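Local atomic coordinates of putative succinylglutamate desuccinylase / aspartoacylase (Shewanella amazonensis, PDB entry 3FMC), a protein that is probably a zinc-dependent hydrolase of the succinylglutamate desuccinylase / aspartoacylase family, thought to act on ester bonds. Residues Leu345-Ser349 / Ala350-Gln354; Phe87-Gly90 / Arg91-Pro94; Val224-His228 / Gly229-Gly233; Ala263-His267 / Arg268-Ala272. All coordinates share one frame; numbering follows the deposited sequence.

Contact 1. Residues Leu345-Ser349 / Ala350-Gln354; sequences LHFAS and ASVHQ
Ser349 turns its OG away from its own backbone N (chi1 161°), a rotation that carries the hydroxyl over the next peptide, where it receives the N-H of Ser351. The bond, from Ser351 N to Ser349 OG, measures 3.2 Å and is almost straight at 175°. Phe347 has the same kind of first torsion (chi1 -169°), which swings its ring from the end of strand 341-346 toward Val352. There CD2 of Phe347 meets CG1 of Val352 at 3.7 Å, the ring and the valine branch running past one another in opposite senses. The rim of the ring also approaches the backbone: O of Ser351 lies at the ring edge, near its plane, 3.7 Å from CE2 of Phe347. Just before the turn, ND1 of His346 donates to O of Phe347 at 2.7 Å; the acceptor lies in the imidazole plane, while the donor stands above the plane of the carbonyl. The hydroxyl of Ser349 is further engaged by Glu247 and Lys83 of the second subunit, and the same lysine bonds OG of Ser351. An alanine at Ser349 would probably leave the N-H of Ser351 without its side-chain acceptor and take from Glu247 and Lys83 of the second subunit one of their partners. A serine oxygen bonded to the N-H two residues on is an ST turn, used here to lead the chain from strand 341-346 into strand 351-352 at a subunit interface.

Contact 2. Residues Phe87-Gly90 / Arg91-Pro94; sequences FTLG and RFDP. With SO4 (sulfate ion), chain K.
O3 of the sulfate is gripped by both terminal nitrogens of Arg91: NH2 donates to it at 2.9 Å, and NH1 donates to the same O3 at 3.2 Å. The oxygen sits at the guanidinium edge, near its plane, shared by the two terminal N-H groups. CG of Arg91 stands opposite the backbone N (chi1 -170°) and the chain stays extended to NE, which carries the charge well away from the bend in the backbone. At that bend a water donates to O of Leu89 and to O of Phe92, each at 2.7 Å, and bridges the two carbonyls. Leu89 is splayed between two neighbours, its CD1 resting 4.2 Å from CZ of Phe92 and its CD2 at the same 4.2 Å from CB of Pro94. Leu89 is the centre of an inverse gamma turn, closed by a weak bond from Gly90 N to Thr88 O. The sulfate, probably a remnant of crystallisation, is also bonded by Asn99, Asn101 and Arg102, and the side chain of Arg91 touches His43 and makes a long, weak ion pair with Glu46. Arginines and asparagines gathered round an anion next to a possible vacant metal site that includes His43 and Glu46 are consistent with the substrate pocket of a zinc hydrolase of this family.

Contact 3. Residues Val224-His228 / Gly229-Gly233; sequences VASSH and GRELG
A Schellman motif ends helix 210-227, with Gly229 as its C-prime residue. Two backbone bonds reach back into the last turn: Arg230 N donates to Ala225 O at 2.9 Å, and Gly229 N donates to Ser226 O, also at 2.9 Å. Ala225 O also accepts from His228 N, and its two donors arrive from opposite faces of the carbonyl plane. The reversal needs the positive phi of Gly229 (68°), where a CB would clash with the carbonyl oxygen of His228. One turn back, two side chains hold Val224 O: OG of Ser227 donates to it at 2.7 Å, and ND1 of His228 donates to it at 3.0 Å, coming from above the carbonyl plane and with the oxygen tilted from the imidazole plane. Beyond the glycine the chain turns off toward strand 237-243. OG of Ser226, beside its own backbone N (chi1 -64°), is bonded to Ala222 O in the preceding turn and is met by two waters. One water donates to this OG and to OE1 of Glu231, the latter at 2.7 Å. Another donates to the same hydroxyl and to O of Arg230, and accepts from Leu232 N at 2.9 Å. The extended side chain of Arg230 runs off to a salt bridge with Asp123, while the His228 ring meets that of Tyr115 with planes about 15° apart.

Contact 4. Residues Ala263-His267 / Arg268-Ala272; sequences AYLSH and RGVIA
One face of the Tyr264 ring is covered by CG of Arg268, a CH-pi contact in which that carbon lies 3.8 Å from the ring centroid. The arginine runs alongside the tyrosine in the same direction, and its bends at chi2 (-64°) and chi3 turn the guanidinium nearly perpendicular to the phenol ring (88°), its edge presented to the hydroxyl. NH1 of Arg268 donates to OH of Tyr264 at 3.0 Å, with that oxygen in the guanidinium plane. The imidazole of His267 has CD1 of Tyr264 at its edge, and its CD2 touches CD of Arg268 at 3.7 Å. The phenol hydroxyl is also bonded to Glu187, and the ring stacks with Phe194. A leucine in place of Tyr264 would probably leave NH1 of Arg268 and Glu187 without this hydroxyl and take away the flat face against which CG of Arg268 rests. In the backbone of the same turn, helix 251-267 ends in a Schellman motif at Gly269, whose phi is positive: Val270 N donates to Leu265 O at 2.9 Å, and Gly269 N to Ser266 O at 3.0 Å. The hydrophobic contact that often accompanies such a cap is present too, CB of Leu265 lying 4.1 Å from CB of Val270, and both residues press on strands 36-40 and 69-72. Beyond it, CG1 of Ile271 packs 4.0 Å from CB of Ser266, and a water donates to the carbonyl oxygens of Ser266 and Ile271.

From the N terminus the order is contact 2, contact 3, contact 4 and contact 1; each closes a short local turn before the next begins, so none nests or crosses. Contact 2 shapes the loop between helices 77-80 and 111-118. Contacts 3 and 4, with nearest atoms about 10 Å apart, both finish a helix: contact 3 ends helix 210-227 ahead of strand 237-243, and contact 4 ends helix 251-267 on the way to strand 283-286. Contact 1 joins strand 341-346 to strand 351-352, its centre about 17 Å from that of contact 2 and on the same side of the chain's centre. Those two face neighbouring subunits, whereas no other chain of the assembly touches contacts 3 and 4.

Contact 1. Residues Leu345-Ser349 / Ala350-Gln354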
loop_
_atom_site.group_PDB
_atom_site.type_symbol
_atom_site.label_atom_id
_atom_site.label_comp_id
_atom_site.label_asym_id
_atom_site.label_seq_id
_atom_site.Cartn_x
_atom_site.Cartn_y
_atom_site.Cartn_z
ATOM N N LEU C 345 -16.710 -17.953 4.816
ATOM C CA LEU C 345 -15.469 -17.418 4.263
ATOM C C LEU C 345 -14.479 -17.218 5.403
ATOM O O LEU C 345 -14.874 -17.091 6.575
ATOM C CB LEU C 345 -15.761 -16.084 3.525
ATOM C CG LEU C 345 -16.401 -14.929 4.313
ATOM C CD1 LEU C 345 -15.303 -14.110 5.071
ATOM C CD2 LEU C 345 -17.240 -13.948 3.509
ATOM N N HIS C 346 -13.210 -17.176 5.034
ATOM C CA HIS C 346 -12.144 -16.893 5.966
ATOM C C HIS C 346 -11.092 -15.982 5.326
ATOM O O HIS C 346 -10.990 -15.830 4.098
ATOM C CB HIS C 346 -11.539 -18.186 6.584
ATOM C CG HIS C 346 -10.685 -19.016 5.663
ATOM N ND1 HIS C 346 -9.479 -18.575 5.138
ATOM C CD2 HIS C 346 -10.820 -20.304 5.256
ATOM C CE1 HIS C 346 -8.936 -19.544 4.425
ATOM N NE2 HIS C 346 -9.708 -20.616 4.503
ATOM N N PHE C 347 -10.252 -15.452 6.205
ATOM C CA PHE C 347 -9.205 -14.508 5.848
ATOM C C PHE C 347 -8.278 -15.145 4.853
ATOM O O PHE C 347 -7.914 -16.333 4.974
ATOM C CB PHE C 347 -8.494 -14.078 7.132
ATOM C CG PHE C 347 -7.561 -12.903 6.971
ATOM C CD1 PHE C 347 -8.033 -11.673 6.566
ATOM C CD2 PHE C 347 -6.233 -13.019 7.387
ATOM C CE1 PHE C 347 -7.173 -10.575 6.508
ATOM C CE2 PHE C 347 -5.378 -11.940 7.319
ATOM C CZ PHE C 347 -5.853 -10.727 6.869
ATOM N N ALA C 348 -7.818 -14.336 3.892
ATOM C CA ALA C 348 -6.986 -14.819 2.779
ATOM C C ALA C 348 -5.507 -14.963 3.051
ATOM O O ALA C 348 -4.762 -15.419 2.180
ATOM C CB ALA C 348 -7.207 -13.904 1.556
ATOM N N SER C 349 -5.066 -14.569 4.246
ATOM C CA SER C 349 -3.672 -14.616 4.634
ATOM C C SER C 349 -3.550 -15.506 5.901
ATOM O O SER C 349 -4.528 -15.714 6.624
ATOM C CB SER C 349 -3.178 -13.192 4.925
ATOM O OG SER C 349 -2.013 -13.222 5.706
ATOM N N ALA C 350 -2.364 -16.078 6.107
ATOM C CA ALA C 350 -2.108 -16.980 7.229
ATOM C C ALA C 350 -1.581 -16.254 8.468
ATOM O O ALA C 350 -1.300 -16.889 9.492
ATOM C CB ALA C 350 -1.119 -18.078 6.799
ATOM N N SER C 351 -1.385 -14.946 8.388
ATOM C CA SER C 351 -0.825 -14.224 9.528
ATOM C C SER C 351 -1.786 -13.132 9.949
ATOM O O SER C 351 -2.230 -12.297 9.151
ATOM C CB SER C 351 0.564 -13.703 9.197
ATOM O OG SER C 351 0.530 -12.926 8.050
ATOM N N VAL C 352 -2.169 -13.202 11.215
ATOM C CA VAL C 352 -3.140 -12.313 11.778
ATOM C C VAL C 352 -2.638 -11.592 13.037
ATOM O O VAL C 352 -1.808 -12.103 13.782
ATOM C CB VAL C 352 -4.480 -13.062 12.121
ATOM C CG1 VAL C 352 -5.064 -13.694 10.856
ATOM C CG2 VAL C 352 -4.340 -14.142 13.260
ATOM N N HIS C 353 -3.173 -10.406 13.227
ATOM C CA HIS C 353 -2.989 -9.632 14.439
ATOM C C HIS C 353 -4.205 -9.935 15.317
ATOM O O HIS C 353 -5.247 -10.449 14.848
ATOM C CB HIS C 353 -2.935 -8.116 14.103
ATOM C CG HIS C 353 -1.886 -7.744 13.081
ATOM N ND1 HIS C 353 -0.584 -8.219 13.120
ATOM C CD2 HIS C 353 -1.936 -6.885 12.033
ATOM C CE1 HIS C 353 0.096 -7.713 12.103
ATOM N NE2 HIS C 353 -0.698 -6.889 11.438
ATOM N N GLN C 354 -4.119 -9.623 16.608
ATOM C CA GLN C 354 -5.320 -9.733 17.418
ATOM C C GLN C 354 -6.401 -8.835 16.767
ATOM O O GLN C 354 -6.141 -7.698 16.352
ATOM C CB GLN C 354 -5.060 -9.272 18.843
ATOM C CG GLN C 354 -6.243 -9.503 19.747
ATOM C CD GLN C 354 -6.031 -8.974 21.128
ATOM O OE1 GLN C 354 -5.474 -7.910 21.319
ATOM N NE2 GLN C 354 -6.509 -9.711 22.103
#

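Contact 2. Residues Phe87-Gly90 / Arg91-Pro94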
loop_
_atom_site.group_PDB
_atom_site.type_symbol
_atom_site.label_atom_id
_atom_site.label_comp_id
_atom_site.label_asym_id
_atom_site.label_seq_id
_atom_site.Cartn_x
_atom_site.Cartn_y
_atom_site.Cartn_z
ATOM N N PHE C 87 -1.230 -8.842 -5.070
ATOM C CA PHE C 87 -2.636 -8.818 -4.672
ATOM C C PHE C 87 -3.259 -7.546 -5.244
ATOM O O PHE C 87 -2.584 -6.509 -5.431
ATOM C CB PHE C 87 -2.670 -8.751 -3.133
ATOM C CG PHE C 87 -4.053 -8.621 -2.511
ATOM C CD1 PHE C 87 -4.922 -9.730 -2.459
ATOM C CD2 PHE C 87 -4.464 -7.394 -1.892
ATOM C CE1 PHE C 87 -6.185 -9.596 -1.881
ATOM C CE2 PHE C 87 -5.735 -7.265 -1.310
ATOM C CZ PHE C 87 -6.592 -8.357 -1.306
ATOM N N THR C 88 -4.537 -7.611 -5.523
ATOM C CA THR C 88 -5.293 -6.470 -6.030
ATOM C C THR C 88 -5.855 -5.752 -4.808
ATOM O O THR C 88 -6.611 -6.332 -4.021
ATOM C CB THR C 88 -6.452 -6.900 -6.966
ATOM O OG1 THR C 88 -5.981 -7.803 -7.976
ATOM C CG2 THR C 88 -7.075 -5.703 -7.609
ATOM N N LEU C 89 -5.460 -4.486 -4.637
ATOM C CA LEU C 89 -5.960 -3.626 -3.528
ATOM C C LEU C 89 -7.182 -2.921 -4.134
ATOM O O LEU C 89 -7.156 -1.737 -4.472
ATOM C CB LEU C 89 -4.857 -2.661 -3.060
ATOM C CG LEU C 89 -5.215 -1.894 -1.802
ATOM C CD1 LEU C 89 -5.124 -2.849 -0.598
ATOM C CD2 LEU C 89 -4.253 -0.697 -1.649
ATOM N N GLY C 90 -8.269 -3.703 -4.250
ATOM C CA GLY C 90 -9.394 -3.352 -5.066
ATOM C C GLY C 90 -10.685 -3.104 -4.348
ATOM O O GLY C 90 -11.673 -2.774 -4.994
ATOM N N ARG C 91 -10.668 -3.229 -3.018
ATOM C CA ARG C 91 -11.897 -3.144 -2.229
ATOM C C ARG C 91 -12.361 -1.750 -1.847
ATOM O O ARG C 91 -13.571 -1.495 -1.700
ATOM C CB ARG C 91 -11.705 -3.983 -0.954
ATOM C CG ARG C 91 -12.971 -4.189 -0.138
ATOM C CD ARG C 91 -12.759 -5.236 0.933
ATOM N NE ARG C 91 -13.950 -5.344 1.745
ATOM C CZ ARG C 91 -15.052 -5.986 1.350
ATOM N NH1 ARG C 91 -15.095 -6.626 0.174
ATOM N NH2 ARG C 91 -16.112 -5.998 2.153
ATOM N N PHE C 92 -11.383 -0.851 -1.674
ATOM C CA PHE C 92 -11.644 0.483 -1.214
ATOM C C PHE C 92 -10.758 1.518 -1.908
ATOM O O PHE C 92 -9.734 1.177 -2.517
ATOM C CB PHE C 92 -11.489 0.587 0.321
ATOM C CG PHE C 92 -10.239 -0.036 0.903
ATOM C CD1 PHE C 92 -8.987 0.593 0.803
ATOM C CD2 PHE C 92 -10.322 -1.247 1.602
ATOM C CE1 PHE C 92 -7.844 0.013 1.415
ATOM C CE2 PHE C 92 -9.191 -1.820 2.166
ATOM C CZ PHE C 92 -7.967 -1.185 2.066
ATOM N N ASP C 93 -11.197 2.769 -1.819
ATOM C CA ASP C 93 -10.398 3.873 -2.319
ATOM C C ASP C 93 -9.055 3.822 -1.534
ATOM O O ASP C 93 -9.046 3.931 -0.322
ATOM C CB ASP C 93 -11.166 5.196 -2.115
ATOM C CG ASP C 93 -10.476 6.369 -2.735
ATOM O OD1 ASP C 93 -9.257 6.276 -2.905
ATOM O OD2 ASP C 93 -11.172 7.377 -3.030
ATOM N N PRO C 94 -7.929 3.630 -2.231
ATOM C CA PRO C 94 -6.639 3.530 -1.543
ATOM C C PRO C 94 -6.231 4.833 -0.850
ATOM O O PRO C 94 -5.354 4.828 0.008
ATOM C CB PRO C 94 -5.641 3.161 -2.655
ATOM C CG PRO C 94 -6.340 3.297 -3.903
ATOM C CD PRO C 94 -7.802 3.473 -3.686
HETATM S S SO4 K . -19.162 -6.045 1.013
HETATM O O1 SO4 K . -19.005 -4.680 0.465
HETATM O O2 SO4 K . -19.006 -5.993 2.465
HETATM O O3 SO4 K . -18.209 -7.061 0.469
HETATM O O4 SO4 K . -20.511 -6.506 0.639
HETATM O O HOH W 1 -9.168 0.052 -4.849
#

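Contact 3. Residues Val224-His228 / Gly229-Gly233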
loop_
_atom_site.group_PDB
_atom_site.type_symbol
_atom_site.label_atom_id
_atom_site.label_comp_id
_atom_site.label_asym_id
_atom_site.label_seq_id
_atom_site.Cartn_x
_atom_site.Cartn_y
_atom_site.Cartn_z
ATOM N N VAL C 224 -45.307 1.794 2.120
ATOM C CA VAL C 224 -46.161 2.973 2.172
ATOM C C VAL C 224 -47.510 2.702 1.506
ATOM O O VAL C 224 -48.527 3.031 2.069
ATOM C CB VAL C 224 -45.473 4.205 1.554
ATOM C CG1 VAL C 224 -46.486 5.352 1.311
ATOM C CG2 VAL C 224 -44.268 4.630 2.477
ATOM N N ALA C 225 -47.509 2.132 0.307
ATOM C CA ALA C 225 -48.763 1.825 -0.407
ATOM C C ALA C 225 -49.643 0.860 0.432
ATOM O O ALA C 225 -50.872 1.072 0.594
ATOM C CB ALA C 225 -48.461 1.266 -1.808
ATOM N N SER C 226 -49.019 -0.192 0.986
ATOM C CA SER C 226 -49.742 -1.178 1.847
ATOM C C SER C 226 -50.329 -0.550 3.110
ATOM O O SER C 226 -51.395 -0.958 3.593
ATOM C CB SER C 226 -48.825 -2.346 2.252
ATOM O OG SER C 226 -48.449 -3.054 1.091
ATOM N N SER C 227 -49.622 0.416 3.694
ATOM C CA SER C 227 -50.155 1.105 4.860
ATOM C C SER C 227 -51.470 1.827 4.485
ATOM O O SER C 227 -52.295 2.089 5.369
ATOM C CB SER C 227 -49.133 2.091 5.458
ATOM O OG SER C 227 -49.048 3.255 4.658
ATOM N N HIS C 228 -51.653 2.142 3.201
ATOM C CA HIS C 228 -52.899 2.744 2.705
ATOM C C HIS C 228 -53.827 1.740 2.038
ATOM O O HIS C 228 -54.746 2.133 1.316
ATOM C CB HIS C 228 -52.596 3.885 1.724
ATOM C CG HIS C 228 -51.913 5.024 2.383
ATOM N ND1 HIS C 228 -50.556 5.225 2.285
ATOM C CD2 HIS C 228 -52.374 5.955 3.245
ATOM C CE1 HIS C 228 -50.218 6.262 3.028
ATOM N NE2 HIS C 228 -51.299 6.712 3.635
ATOM N N GLY C 229 -53.608 0.446 2.272
ATOM C CA GLY C 229 -54.455 -0.586 1.670
ATOM C C GLY C 229 -54.339 -0.755 0.174
ATOM O O GLY C 229 -55.279 -1.246 -0.468
ATOM N N ARG C 230 -53.203 -0.349 -0.399
ATOM C CA ARG C 230 -52.945 -0.528 -1.828
ATOM C C ARG C 230 -51.735 -1.439 -2.031
ATOM O O ARG C 230 -50.665 -1.240 -1.456
ATOM C CB ARG C 230 -52.714 0.795 -2.543
ATOM C CG ARG C 230 -52.373 0.602 -4.003
ATOM C CD ARG C 230 -52.345 1.926 -4.687
ATOM N NE ARG C 230 -52.028 1.842 -6.106
ATOM C CZ ARG C 230 -51.941 2.914 -6.891
ATOM N NH1 ARG C 230 -52.159 4.122 -6.396
ATOM N NH2 ARG C 230 -51.660 2.773 -8.175
ATOM N N GLU C 231 -51.948 -2.465 -2.828
ATOM C CA GLU C 231 -50.940 -3.426 -3.056
ATOM C C GLU C 231 -50.253 -3.100 -4.362
ATOM O O GLU C 231 -50.837 -3.211 -5.431
ATOM C CB GLU C 231 -51.549 -4.849 -3.042
ATOM C CG GLU C 231 -50.641 -5.927 -3.585
ATOM C CD GLU C 231 -49.390 -6.203 -2.758
ATOM O OE1 GLU C 231 -49.254 -5.685 -1.635
ATOM O OE2 GLU C 231 -48.547 -7.001 -3.248
ATOM N N LEU C 232 -49.005 -2.659 -4.254
ATOM C CA LEU C 232 -48.169 -2.399 -5.417
ATOM C C LEU C 232 -47.213 -3.557 -5.647
ATOM O O LEU C 232 -46.983 -3.955 -6.780
ATOM C CB LEU C 232 -47.329 -1.142 -5.212
ATOM C CG LEU C 232 -48.043 0.200 -5.155
ATOM C CD1 LEU C 232 -47.029 1.269 -4.806
ATOM C CD2 LEU C 232 -48.704 0.471 -6.482
ATOM N N GLY C 233 -46.662 -4.083 -4.562
ATOM C CA GLY C 233 -45.634 -5.096 -4.622
ATOM C C GLY C 233 -44.284 -4.357 -4.689
ATOM O O GLY C 233 -44.253 -3.177 -4.973
HETATM O O HOH W 2 -47.697 -2.484 -1.668
HETATM O O HOH W 3 -50.525 -4.852 0.576
#

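Contact 4. Residues Ala263-His267 / Arg268-Ala272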
loop_
_atom_site.group_PDB
_atom_site.type_symbol
_atom_site.label_atom_id
_atom_site.label_comp_id
_atom_site.label_asym_id
_atom_site.label_seq_id
_atom_site.Cartn_x
_atom_site.Cartn_y
_atom_site.Cartn_z
ATOM N N ALA C 263 -31.578 -20.222 -14.791
ATOM C CA ALA C 263 -32.801 -20.772 -14.149
ATOM C C ALA C 263 -33.680 -19.633 -13.577
ATOM O O ALA C 263 -34.912 -19.655 -13.688
ATOM C CB ALA C 263 -32.447 -21.798 -13.063
ATOM N N TYR C 264 -33.064 -18.620 -12.923
ATOM C CA TYR C 264 -33.793 -17.495 -12.400
ATOM C C TYR C 264 -34.434 -16.702 -13.536
ATOM O O TYR C 264 -35.577 -16.309 -13.452
ATOM C CB TYR C 264 -32.898 -16.571 -11.535
ATOM C CG TYR C 264 -33.660 -15.446 -10.905
ATOM C CD1 TYR C 264 -34.545 -15.674 -9.872
ATOM C CD2 TYR C 264 -33.489 -14.125 -11.335
ATOM C CE1 TYR C 264 -35.269 -14.666 -9.312
ATOM C CE2 TYR C 264 -34.213 -13.101 -10.759
ATOM C CZ TYR C 264 -35.084 -13.365 -9.732
ATOM O OH TYR C 264 -35.827 -12.360 -9.129
ATOM N N LEU C 265 -33.672 -16.481 -14.598
ATOM C CA LEU C 265 -34.180 -15.722 -15.760
ATOM C C LEU C 265 -35.373 -16.454 -16.424
ATOM O O LEU C 265 -36.328 -15.809 -16.834
ATOM C CB LEU C 265 -33.034 -15.498 -16.745
ATOM C CG LEU C 265 -31.857 -14.639 -16.248
ATOM C CD1 LEU C 265 -30.873 -14.331 -17.378
ATOM C CD2 LEU C 265 -32.366 -13.393 -15.571
ATOM N N SER C 266 -35.297 -17.778 -16.542
ATOM C CA SER C 266 -36.441 -18.572 -17.066
ATOM C C SER C 266 -37.651 -18.401 -16.128
ATOM O O SER C 266 -38.765 -18.078 -16.546
ATOM C CB SER C 266 -36.026 -20.042 -17.218
ATOM O OG SER C 266 -37.124 -20.843 -17.583
ATOM N N HIS C 267 -37.420 -18.608 -14.831
ATOM C CA HIS C 267 -38.446 -18.359 -13.817
ATOM C C HIS C 267 -39.149 -17.005 -13.937
ATOM O O HIS C 267 -40.375 -16.910 -13.813
ATOM C CB HIS C 267 -37.859 -18.613 -12.408
ATOM C CG HIS C 267 -38.615 -17.955 -11.297
ATOM N ND1 HIS C 267 -39.899 -18.308 -10.946
ATOM C CD2 HIS C 267 -38.225 -17.014 -10.404
ATOM C CE1 HIS C 267 -40.289 -17.564 -9.927
ATOM N NE2 HIS C 267 -39.284 -16.775 -9.571
ATOM N N ARG C 268 -38.385 -15.928 -14.171
ATOM C CA ARG C 268 -38.942 -14.586 -14.294
ATOM C C ARG C 268 -39.420 -14.212 -15.690
ATOM O O ARG C 268 -39.895 -13.105 -15.906
ATOM C CB ARG C 268 -37.900 -13.558 -13.833
ATOM C CG ARG C 268 -37.475 -13.701 -12.356
ATOM C CD ARG C 268 -38.624 -13.446 -11.455
ATOM N NE ARG C 268 -39.307 -12.210 -11.818
ATOM C CZ ARG C 268 -38.966 -11.008 -11.363
ATOM N NH1 ARG C 268 -37.971 -10.864 -10.497
ATOM N NH2 ARG C 268 -39.652 -9.956 -11.741
ATOM N N GLY C 269 -39.311 -15.130 -16.627
ATOM C CA GLY C 269 -39.776 -14.892 -17.982
ATOM C C GLY C 269 -38.969 -13.934 -18.798
ATOM O O GLY C 269 -39.495 -13.312 -19.727
ATOM N N VAL C 270 -37.681 -13.846 -18.476
ATOM C CA VAL C 270 -36.734 -13.012 -19.217
ATOM C C VAL C 270 -36.313 -13.745 -20.474
ATOM O O VAL C 270 -36.096 -13.111 -21.494
ATOM C CB VAL C 270 -35.491 -12.685 -18.342
ATOM C CG1 VAL C 270 -34.385 -11.999 -19.234
ATOM C CG2 VAL C 270 -35.909 -11.842 -17.134
ATOM N N ILE C 271 -36.201 -15.074 -20.395
ATOM C CA ILE C 271 -35.918 -15.943 -21.514
ATOM C C ILE C 271 -37.177 -16.859 -21.707
ATOM O O ILE C 271 -37.887 -17.127 -20.743
ATOM C CB ILE C 271 -34.596 -16.748 -21.348
ATOM C CG1 ILE C 271 -34.635 -17.662 -20.129
ATOM C CG2 ILE C 271 -33.419 -15.770 -21.236
ATOM C CD1 ILE C 271 -33.373 -18.558 -19.930
ATOM N N ALA C 272 -37.457 -17.253 -22.946
ATOM C CA ALA C 272 -38.649 -18.090 -23.272
ATOM C C ALA C 272 -38.482 -19.530 -22.823
ATOM O O ALA C 272 -39.441 -20.180 -22.360
ATOM C CB ALA C 272 -38.914 -18.043 -24.792
HETATM O O HOH W 4 -39.679 -18.360 -19.040
#